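Long-range contacts in cell division control protein 45 cdc45 putative (Entamoeba histolytica, PDB 6CC2), which is probably, as in other eukaryotes, the Cdc45 subunit of the replicative CMG helicase, which it forms with the MCM ring and GINS to unwind DNA at replication forks: residues Thr79-Cys85 and Phe102-Ser108; Cys252-Gln258 and Leu337-Phe343; Asn406-Thr410 and Leu437-Phe441. All coordinates share one frame. Residue numbers count along the deposited sequence, not the author numbering.

Contact 1 (Thr79-Cys85 and Phe102-Ser108); sequences TVFFIDC and FVYIIDS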
loop_
_atom_site.group_PDB
_atom_site.type_symbol
_atom_site.label_atom_id
_atom_site.label_comp_id
_atom_site.label_asym_id
_atom_site.label_seq_id
_atom_site.Cartn_x
_atom_site.Cartn_y
_atom_site.Cartn_z
ATOM N N THR A 79 21.778 4.440 16.193
ATOM C CA THR A 79 21.375 3.410 15.267
ATOM C C THR A 79 20.247 3.977 14.412
ATOM O O THR A 79 19.392 4.707 14.925
ATOM C CB THR A 79 20.867 2.160 15.990
ATOM O OG1 THR A 79 21.877 1.633 16.837
ATOM C CG2 THR A 79 20.472 1.087 15.006
ATOM N N VAL A 80 20.243 3.633 13.128
ATOM C CA VAL A 80 19.122 3.959 12.249
ATOM C C VAL A 80 18.620 2.675 11.605
ATOM O O VAL A 80 19.408 1.787 11.254
ATOM C CB VAL A 80 19.498 4.996 11.167
ATOM C CG1 VAL A 80 19.956 6.265 11.827
ATOM C CG2 VAL A 80 20.556 4.438 10.222
ATOM N N PHE A 81 17.301 2.584 11.473
ATOM C CA PHE A 81 16.632 1.560 10.684
ATOM C C PHE A 81 15.948 2.249 9.512
ATOM O O PHE A 81 15.262 3.253 9.708
ATOM C CB PHE A 81 15.572 0.827 11.510
ATOM C CG PHE A 81 16.128 -0.130 12.485
ATOM C CD1 PHE A 81 16.582 0.304 13.725
ATOM C CD2 PHE A 81 16.195 -1.490 12.186
ATOM C CE1 PHE A 81 17.078 -0.601 14.647
ATOM C CE2 PHE A 81 16.702 -2.387 13.115
ATOM C CZ PHE A 81 17.151 -1.938 14.331
ATOM N N PHE A 82 16.146 1.717 8.312
ATOM C CA PHE A 82 15.420 2.131 7.120
ATOM C C PHE A 82 14.400 1.041 6.823
ATOM O O PHE A 82 14.770 -0.132 6.633
ATOM C CB PHE A 82 16.374 2.329 5.946
ATOM C CG PHE A 82 17.428 3.391 6.180
ATOM C CD1 PHE A 82 17.129 4.553 6.875
ATOM C CD2 PHE A 82 18.710 3.213 5.715
ATOM C CE1 PHE A 82 18.092 5.531 7.087
ATOM C CE2 PHE A 82 19.681 4.191 5.918
ATOM C CZ PHE A 82 19.368 5.357 6.609
ATOM N N ILE A 83 13.117 1.414 6.824
ATOM C CA ILE A 83 12.020 0.449 6.712
ATOM C C ILE A 83 11.323 0.604 5.360
ATOM O O ILE A 83 10.744 1.656 5.061
ATOM C CB ILE A 83 11.029 0.615 7.876
ATOM C CG1 ILE A 83 11.746 0.367 9.207
ATOM C CG2 ILE A 83 9.836 -0.319 7.710
ATOM C CD1 ILE A 83 10.887 0.627 10.436
ATOM N N ASP A 84 11.363 -0.482 4.578
ATOM C CA ASP A 84 10.722 -0.612 3.251
ATOM C C ASP A 84 11.285 0.387 2.251
ATOM O O ASP A 84 10.643 0.747 1.279
ATOM C CB ASP A 84 9.194 -0.530 3.327
ATOM C CG ASP A 84 8.500 -1.634 2.490
ATOM O OD1 ASP A 84 9.204 -2.511 1.936
ATOM O OD2 ASP A 84 7.247 -1.638 2.394
ATOM N N CYS A 85 12.521 0.821 2.474
ATOM C CA CYS A 85 13.270 1.615 1.520
ATOM C C CYS A 85 14.755 1.380 1.768
ATOM O O CYS A 85 15.140 0.756 2.763
ATOM C CB CYS A 85 12.937 3.103 1.637
ATOM S SG CYS A 85 13.318 3.841 3.251
ATOM N N PHE A 102 25.275 2.750 13.471
ATOM C CA PHE A 102 24.789 1.424 13.093
ATOM C C PHE A 102 23.597 1.592 12.161
ATOM O O PHE A 102 22.596 2.213 12.531
ATOM C CB PHE A 102 24.438 0.614 14.344
ATOM C CG PHE A 102 25.643 0.215 15.145
ATOM C CD1 PHE A 102 26.245 1.114 16.009
ATOM C CD2 PHE A 102 26.184 -1.054 15.017
ATOM C CE1 PHE A 102 27.383 0.754 16.738
ATOM C CE2 PHE A 102 27.304 -1.422 15.733
ATOM C CZ PHE A 102 27.910 -0.521 16.597
ATOM N N VAL A 103 23.724 1.067 10.944
ATOM C CA VAL A 103 22.740 1.242 9.889
ATOM C C VAL A 103 22.138 -0.119 9.577
ATOM O O VAL A 103 22.849 -1.036 9.152
ATOM C CB VAL A 103 23.356 1.872 8.628
ATOM C CG1 VAL A 103 22.319 1.914 7.505
ATOM C CG2 VAL A 103 23.896 3.265 8.943
ATOM N N TYR A 104 20.824 -0.241 9.781
ATOM C CA TYR A 104 20.096 -1.464 9.482
ATOM C C TYR A 104 18.995 -1.160 8.488
ATOM O O TYR A 104 18.373 -0.087 8.520
ATOM C CB TYR A 104 19.513 -2.100 10.753
ATOM C CG TYR A 104 20.590 -2.544 11.711
ATOM C CD1 TYR A 104 21.394 -3.636 11.406
ATOM C CD2 TYR A 104 20.814 -1.878 12.903
ATOM C CE1 TYR A 104 22.409 -4.048 12.270
ATOM C CE2 TYR A 104 21.816 -2.284 13.768
ATOM C CZ TYR A 104 22.607 -3.363 13.449
ATOM O OH TYR A 104 23.613 -3.770 14.297
ATOM N N ILE A 105 18.738 -2.119 7.610
ATOM C CA ILE A 105 17.730 -1.976 6.573
ATOM C C ILE A 105 16.802 -3.184 6.613
ATOM O O ILE A 105 17.257 -4.331 6.556
ATOM C CB ILE A 105 18.374 -1.826 5.181
ATOM C CG1 ILE A 105 19.226 -0.557 5.140
ATOM C CG2 ILE A 105 17.290 -1.804 4.102
ATOM C CD1 ILE A 105 20.003 -0.392 3.839
ATOM N N ILE A 106 15.497 -2.921 6.711
ATOM C CA ILE A 106 14.468 -3.947 6.607
ATOM C C ILE A 106 13.583 -3.516 5.433
ATOM O O ILE A 106 12.743 -2.631 5.575
ATOM C CB ILE A 106 13.648 -4.097 7.881
ATOM C CG1 ILE A 106 14.533 -4.390 9.079
ATOM C CG2 ILE A 106 12.622 -5.247 7.727
ATOM C CD1 ILE A 106 13.778 -4.423 10.414
ATOM N N ASP A 107 13.780 -4.137 4.279
ATOM C CA ASP A 107 13.158 -3.663 3.031
ATOM C C ASP A 107 12.691 -4.878 2.245
ATOM O O ASP A 107 13.417 -5.870 2.126
ATOM C CB ASP A 107 14.175 -2.837 2.229
ATOM C CG ASP A 107 13.581 -2.160 1.026
ATOM O OD1 ASP A 107 12.388 -2.404 0.720
ATOM O OD2 ASP A 107 14.304 -1.375 0.359
ATOM N N SER A 108 11.480 -4.803 1.706
ATOM C CA SER A 108 10.931 -5.914 0.940
ATOM C C SER A 108 11.340 -5.907 -0.534
ATOM O O SER A 108 11.117 -6.912 -1.218
ATOM C CB SER A 108 9.394 -5.908 1.024
ATOM O OG SER A 108 8.852 -4.758 0.379
#

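Contact 2 (Cys252-Gln258 and Leu337-Phe343); sequences CVKMDCQ and LFLPSFF. With EDO (1,2-ethanediol), chain K.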
loop_
_atom_site.group_PDB
_atom_site.type_symbol
_atom_site.label_atom_id
_atom_site.label_comp_id
_atom_site.label_asym_id
_atom_site.label_seq_id
_atom_site.Cartn_x
_atom_site.Cartn_y
_atom_site.Cartn_z
ATOM N N CYS A 252 -8.428 -15.418 14.856
ATOM C CA CYS A 252 -8.780 -16.644 14.153
ATOM C C CYS A 252 -8.667 -16.408 12.654
ATOM O O CYS A 252 -8.436 -15.292 12.199
ATOM C CB CYS A 252 -10.183 -17.110 14.535
ATOM S SG CYS A 252 -11.480 -16.037 13.896
ATOM N N VAL A 253 -8.851 -17.490 11.894
ATOM C CA VAL A 253 -8.800 -17.467 10.437
ATOM C C VAL A 253 -10.023 -18.188 9.908
ATOM O O VAL A 253 -10.362 -19.279 10.383
ATOM C CB VAL A 253 -7.520 -18.150 9.911
ATOM C CG1 VAL A 253 -7.571 -18.291 8.400
ATOM C CG2 VAL A 253 -6.302 -17.369 10.330
ATOM N N LYS A 254 -10.668 -17.606 8.898
ATOM C CA LYS A 254 -11.753 -18.297 8.216
ATOM C C LYS A 254 -11.674 -17.999 6.726
ATOM O O LYS A 254 -11.186 -16.940 6.321
ATOM C CB LYS A 254 -13.139 -17.911 8.745
ATOM C CG LYS A 254 -13.505 -16.476 8.582
ATOM C CD LYS A 254 -15.004 -16.260 8.811
ATOM C CE LYS A 254 -15.790 -16.437 7.531
ATOM N NZ LYS A 254 -17.207 -16.005 7.677
HETATM N N MSE A 255 -12.140 -18.950 5.923
HETATM C CA MSE A 255 -12.319 -18.730 4.475
HETATM C C MSE A 255 -13.250 -17.547 4.303
HETATM O O MSE A 255 -14.208 -17.394 5.038
HETATM C CB MSE A 255 -12.874 -19.977 3.801
HETATM C CG MSE A 255 -13.014 -19.845 2.278
HETATM SE SE MSE A 255 -11.314 -19.502 1.352
HETATM C CE MSE A 255 -10.211 -20.872 2.248
ATOM N N ASP A 256 -12.963 -16.687 3.328
ATOM C CA ASP A 256 -13.693 -15.436 3.204
ATOM C C ASP A 256 -13.824 -15.076 1.726
ATOM O O ASP A 256 -13.114 -15.599 0.870
ATOM C CB ASP A 256 -12.972 -14.330 3.972
ATOM C CG ASP A 256 -13.893 -13.204 4.395
ATOM O OD1 ASP A 256 -15.118 -13.339 4.247
ATOM O OD2 ASP A 256 -13.368 -12.180 4.889
ATOM N N CYS A 257 -14.751 -14.176 1.446
ATOM C CA CYS A 257 -14.984 -13.631 0.102
ATOM C C CYS A 257 -14.427 -12.215 0.057
ATOM O O CYS A 257 -14.978 -11.298 0.676
ATOM C CB CYS A 257 -16.476 -13.659 -0.221
ATOM S SG CYS A 257 -16.840 -13.088 -1.888
ATOM N N GLN A 258 -13.333 -12.026 -0.671
ATOM C CA GLN A 258 -12.507 -10.828 -0.487
ATOM C C GLN A 258 -12.998 -9.662 -1.352
ATOM O O GLN A 258 -12.270 -9.090 -2.155
ATOM C CB GLN A 258 -11.048 -11.147 -0.790
ATOM C CG GLN A 258 -10.461 -12.204 0.135
ATOM C CD GLN A 258 -10.521 -11.799 1.586
ATOM O OE1 GLN A 258 -10.782 -10.632 1.920
ATOM N NE2 GLN A 258 -10.265 -12.741 2.470
ATOM N N LEU A 337 -10.807 -14.842 -5.491
ATOM C CA LEU A 337 -11.646 -14.021 -4.628
ATOM C C LEU A 337 -11.839 -14.684 -3.270
ATOM O O LEU A 337 -12.058 -14.000 -2.265
ATOM C CB LEU A 337 -12.987 -13.775 -5.291
ATOM C CG LEU A 337 -13.971 -12.904 -4.514
ATOM C CD1 LEU A 337 -13.415 -11.524 -4.270
ATOM C CD2 LEU A 337 -15.268 -12.846 -5.276
ATOM N N PHE A 338 -11.772 -16.012 -3.214
ATOM C CA PHE A 338 -11.980 -16.735 -1.962
ATOM C C PHE A 338 -10.608 -17.049 -1.381
ATOM O O PHE A 338 -9.868 -17.885 -1.917
ATOM C CB PHE A 338 -12.812 -17.989 -2.196
ATOM C CG PHE A 338 -14.191 -17.682 -2.687
ATOM C CD1 PHE A 338 -15.183 -17.301 -1.801
ATOM C CD2 PHE A 338 -14.486 -17.731 -4.044
ATOM C CE1 PHE A 338 -16.460 -17.005 -2.251
ATOM C CE2 PHE A 338 -15.753 -17.433 -4.494
ATOM C CZ PHE A 338 -16.740 -17.069 -3.592
ATOM N N LEU A 339 -10.267 -16.356 -0.308
ATOM C CA LEU A 339 -9.005 -16.528 0.393
ATOM C C LEU A 339 -9.284 -16.463 1.886
ATOM O O LEU A 339 -10.237 -15.804 2.312
ATOM C CB LEU A 339 -7.994 -15.429 0.032
ATOM C CG LEU A 339 -7.577 -15.334 -1.435
ATOM C CD1 LEU A 339 -6.745 -14.056 -1.617
ATOM C CD2 LEU A 339 -6.786 -16.530 -1.859
ATOM N N PRO A 340 -8.452 -17.104 2.703
ATOM C CA PRO A 340 -8.615 -16.975 4.156
ATOM C C PRO A 340 -8.386 -15.542 4.612
ATOM O O PRO A 340 -7.525 -14.836 4.092
ATOM C CB PRO A 340 -7.550 -17.927 4.722
ATOM C CG PRO A 340 -6.505 -18.013 3.653
ATOM C CD PRO A 340 -7.298 -17.952 2.346
ATOM N N SER A 341 -9.199 -15.112 5.562
ATOM C CA SER A 341 -9.056 -13.838 6.251
ATOM C C SER A 341 -8.612 -14.092 7.690
ATOM O O SER A 341 -9.071 -15.048 8.331
ATOM C CB SER A 341 -10.374 -13.066 6.271
ATOM O OG SER A 341 -10.621 -12.399 5.058
ATOM N N PHE A 342 -7.739 -13.225 8.187
ATOM C CA PHE A 342 -7.267 -13.257 9.579
ATOM C C PHE A 342 -8.047 -12.205 10.363
ATOM O O PHE A 342 -8.143 -11.052 9.933
ATOM C CB PHE A 342 -5.757 -12.978 9.599
ATOM C CG PHE A 342 -5.109 -13.197 10.918
ATOM C CD1 PHE A 342 -5.178 -12.236 11.899
ATOM C CD2 PHE A 342 -4.430 -14.382 11.180
ATOM C CE1 PHE A 342 -4.589 -12.446 13.146
ATOM C CE2 PHE A 342 -3.858 -14.609 12.409
ATOM C CZ PHE A 342 -3.920 -13.630 13.395
ATOM N N PHE A 343 -8.616 -12.603 11.494
ATOM C CA PHE A 343 -9.496 -11.746 12.268
ATOM C C PHE A 343 -8.965 -11.550 13.687
ATOM O O PHE A 343 -8.350 -12.445 14.265
ATOM C CB PHE A 343 -10.918 -12.334 12.391
ATOM C CG PHE A 343 -11.724 -12.294 11.123
ATOM C CD1 PHE A 343 -11.595 -13.286 10.161
ATOM C CD2 PHE A 343 -12.663 -11.287 10.911
ATOM C CE1 PHE A 343 -12.361 -13.260 9.008
ATOM C CE2 PHE A 343 -13.420 -11.249 9.770
ATOM C CZ PHE A 343 -13.284 -12.243 8.810
HETATM C C1 EDO K . -18.307 -13.082 3.359
HETATM O O1 EDO K . -18.906 -14.299 3.819
HETATM C C2 EDO K . -18.483 -12.001 4.420
HETATM O O2 EDO K . -17.958 -12.458 5.671
#

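Contact 3 (Asn406-Thr410 and Leu437-Phe441); sequences NLVET and LSIRF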
loop_
_atom_site.group_PDB
_atom_site.type_symbol
_atom_site.label_atom_id
_atom_site.label_comp_id
_atom_site.label_asym_id
_atom_site.label_seq_id
_atom_site.Cartn_x
_atom_site.Cartn_y
_atom_site.Cartn_z
ATOM N N ASN A 406 -15.738 8.032 -5.160
ATOM C CA ASN A 406 -15.386 9.179 -5.988
ATOM C C ASN A 406 -14.468 8.774 -7.138
ATOM O O ASN A 406 -14.661 9.216 -8.284
ATOM C CB ASN A 406 -14.718 10.248 -5.123
ATOM C CG ASN A 406 -14.410 11.505 -5.894
ATOM O OD1 ASN A 406 -15.093 11.838 -6.862
ATOM N ND2 ASN A 406 -13.369 12.215 -5.470
ATOM N N LEU A 407 -13.461 7.952 -6.848
ATOM C CA LEU A 407 -12.474 7.585 -7.864
ATOM C C LEU A 407 -13.088 6.710 -8.952
ATOM O O LEU A 407 -12.860 6.943 -10.147
ATOM C CB LEU A 407 -11.299 6.875 -7.207
ATOM C CG LEU A 407 -10.453 7.755 -6.306
ATOM C CD1 LEU A 407 -9.509 6.900 -5.473
ATOM C CD2 LEU A 407 -9.681 8.772 -7.153
ATOM N N VAL A 408 -13.868 5.695 -8.562
ATOM C CA VAL A 408 -14.478 4.803 -9.550
ATOM C C VAL A 408 -15.429 5.579 -10.448
ATOM O O VAL A 408 -15.403 5.447 -11.681
ATOM C CB VAL A 408 -15.182 3.626 -8.847
ATOM C CG1 VAL A 408 -16.106 2.887 -9.844
ATOM C CG2 VAL A 408 -14.177 2.689 -8.267
ATOM N N GLU A 409 -16.267 6.430 -9.849
ATOM C CA GLU A 409 -17.206 7.214 -10.647
ATOM C C GLU A 409 -16.472 8.079 -11.669
ATOM O O GLU A 409 -16.799 8.074 -12.865
ATOM C CB GLU A 409 -18.070 8.080 -9.731
ATOM C CG GLU A 409 -19.043 8.996 -10.480
ATOM C CD GLU A 409 -19.884 9.840 -9.543
ATOM O OE1 GLU A 409 -21.053 9.474 -9.304
ATOM O OE2 GLU A 409 -19.368 10.863 -9.040
ATOM N N THR A 410 -15.486 8.867 -11.209
ATOM C CA THR A 410 -14.737 9.706 -12.139
ATOM C C THR A 410 -13.961 8.849 -13.135
ATOM O O THR A 410 -13.930 9.148 -14.339
ATOM C CB THR A 410 -13.769 10.600 -11.353
ATOM O OG1 THR A 410 -14.489 11.378 -10.392
ATOM C CG2 THR A 410 -12.996 11.538 -12.285
ATOM N N LEU A 437 -14.920 17.910 -13.733
ATOM C CA LEU A 437 -13.929 16.949 -13.271
ATOM C C LEU A 437 -12.617 17.640 -12.922
ATOM O O LEU A 437 -11.951 17.268 -11.952
ATOM C CB LEU A 437 -13.686 15.878 -14.330
ATOM C CG LEU A 437 -14.858 14.989 -14.725
ATOM C CD1 LEU A 437 -14.365 13.907 -15.682
ATOM C CD2 LEU A 437 -15.530 14.376 -13.516
ATOM N N SER A 438 -12.242 18.661 -13.696
ATOM C CA SER A 438 -10.958 19.327 -13.501
ATOM C C SER A 438 -10.910 20.019 -12.148
ATOM O O SER A 438 -9.920 19.911 -11.419
ATOM C CB SER A 438 -10.731 20.352 -14.626
ATOM O OG SER A 438 -10.535 19.700 -15.864
ATOM N N ILE A 439 -11.973 20.741 -11.802
ATOM C CA ILE A 439 -11.977 21.487 -10.548
ATOM C C ILE A 439 -11.874 20.526 -9.374
ATOM O O ILE A 439 -11.286 20.860 -8.346
ATOM C CB ILE A 439 -13.237 22.378 -10.468
ATOM C CG1 ILE A 439 -12.940 23.660 -9.695
ATOM C CG2 ILE A 439 -14.382 21.633 -9.815
ATOM C CD1 ILE A 439 -12.150 24.682 -10.502
ATOM N N ARG A 440 -12.393 19.303 -9.526
ATOM C CA ARG A 440 -12.381 18.331 -8.436
ATOM C C ARG A 440 -11.043 17.620 -8.256
ATOM O O ARG A 440 -10.760 17.128 -7.156
ATOM C CB ARG A 440 -13.462 17.279 -8.670
ATOM C CG ARG A 440 -14.888 17.827 -8.577
ATOM C CD ARG A 440 -15.889 16.800 -9.087
ATOM N NE ARG A 440 -15.623 15.477 -8.536
ATOM C CZ ARG A 440 -16.160 14.351 -8.990
ATOM N NH1 ARG A 440 -17.003 14.379 -10.014
ATOM N NH2 ARG A 440 -15.849 13.193 -8.420
ATOM N N PHE A 441 -10.216 17.552 -9.292
ATOM C CA PHE A 441 -8.976 16.787 -9.221
ATOM C C PHE A 441 -7.737 17.600 -9.576
ATOM O O PHE A 441 -6.673 17.020 -9.790
ATOM C CB PHE A 441 -9.072 15.552 -10.123
ATOM C CG PHE A 441 -9.948 14.487 -9.569
ATOM C CD1 PHE A 441 -9.438 13.545 -8.678
ATOM C CD2 PHE A 441 -11.306 14.439 -9.897
ATOM C CE1 PHE A 441 -10.260 12.570 -8.131
ATOM C CE2 PHE A 441 -12.120 13.456 -9.358
ATOM C CZ PHE A 441 -11.597 12.529 -8.477
#

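Contact 1 (Thr79-Cys85 and Phe102-Ser108)
Two neighbouring parallel strands of a six-stranded parallel alpha/beta sheet, as in the DHH phosphoesterase family, pair here, joined by a beta-alpha-beta crossover through helix 91-95. Their backbones mesh in strict register: Val80 N to Phe102 O (2.8 Å), Tyr104 N to Val80 O, Phe82 N to Tyr104 O and Ile106 N to Phe82 O (2.9 Å each), then Asp84 N to Ile106 O at 2.7 Å and almost linear. The even-numbered residues of strand 79-83 thus supply both donors and acceptors, while Phe81 and Ile83 turn their backbone bonds to strand 24-29. Apolar contacts fill both faces. On one, Phe81 CD2 rests 3.7 Å from Tyr104 CB and 4.2 Å from Ile106 CD1; on the other, Phe82 CE2 meets Val103 CG1 and Phe82 CD2 meets Ile105 CG1, both at 3.8 Å, beneath helix 61-71. Polar groups gather at the C-terminal ends, where DHH enzymes carry their active site; Asp107-Ser108-His109 probably corresponds to the DHH signature. Asp107 reaches His109 and Gly87, and Asp84 OD2 bonds Thr32. Asp84 OD1 lies only 3.4 Å from Asp107 OD1; Asp84 OD1 itself accepts two hydrogen bonds, from Ser108 N at 3.2 Å and Ser108 OG at 2.8 Å.

Contact 2 (Cys252-Gln258 and Leu337-Phe343)
A polar cluster marks one end of this strongly twisted antiparallel strand pair: Gln258 NE2 donates to Ser341 OG at 2.6 Å and Ser341 OG in turn donates to Asp256 OD2 at 2.8 Å. Asp256 OD2 also forms a salt bridge with Arg263, and a 1,2-ethanediol, probably from the crystallisation liquor, makes a weak bond to Asp256 OD1. Gln258 NE2 also donates to Leu339 O (3.1 Å), while Gln258 N to Leu337 O (2.8 Å) carries the backbone pairing past the last bridge. In that ladder, Cys252 with Phe343 and Lys254 with Ser341 are regular hydrogen-bonded pairs, with Phe343 N to Cys252 O and Ser341 N to Lys254 O both 2.8 Å. Asp256 with Leu339 is looser; its Asp256 N to Leu339 O bond is weak, 3.0 Å long but bent to 129°. Pro340 falls in a non-hydrogen-bonded pair with Met255, so its lack of an N-H costs this pairing nothing. The strands belong to a three-stranded mixed sheet and close a largely helical excursion of 78 residues. Val253 and Pro340 pack on helix 219-233, with Val253 CG1 to Pro340 CB at 3.7 Å. On the opposite face Lys254 sends NZ to Ile240 and Asp242 carbonyls, while Lys254 CG lies 3.4 Å from Phe343 CE1.

Contact 3 (Asn406-Thr410 and Leu437-Phe441)
This is a sparse side-chain contact between two helices that run roughly antiparallel, the long helix 393-417 and the short helix 435-441, which follows the hairpin of strands 419-423 and 427-432. The segment axes cross at -151° and stay 12.5 Å apart, too far for backbones to meet, so only side chains bridge the gap. Phe441 and Thr410 fill most of it: Phe441 CE1 lies 4.0 Å from Leu407 CD2, Phe441 CZ 3.5 Å from Asn406 ND2 and Phe441 CE2 3.3 Å from Thr410 OG1. Thr410 turns its CA-to-CB bond toward helix 437-441, and Thr410 CG2 touches Leu437 CD2 at 4.0 Å; its hydroxyl is spent at home, Thr410 OG1 donating to Asn406 O at 3.0 Å. No hydrogen bond crosses the interface. Asn406 OD1 comes within 2.2 Å of Arg440 NH2, too short for a hydrogen bond; Asn406 is modelled in two conformers, so this one probably does not coexist with that arginine position. Glu409 OE2, 4.3 Å from Arg440 NH2, is beyond salt-bridge range. Helix 444-462 touches both partners, Leu407 meeting its Gln449 and Phe441 its Lys446 and Leu450, while Val408, on the helix side that takes no part here, packs on Phe453 and on helix 267-273.

Contacts 1 and 2 are buried strand pairings, whereas contact 3 is a thin, partly exposed helix-helix meeting that buries 274 Å², against 656 and 802 Å² for the other two. None shares an element with another: each belongs to a separate part of the chain, with contact centres about 31 to 37 Å apart, and contacts 1 and 3 lie on opposite sides of the molecule's centre. Their chemistry follows their place. Contact 1, inside a parallel sheet, is backbone ladder and apolar side chains with acids at its end; contact 2, at the border of a small mixed sheet, adds a side-chain polar network; contact 3 depends on loose side-chain packing, without a crossing hydrogen bond.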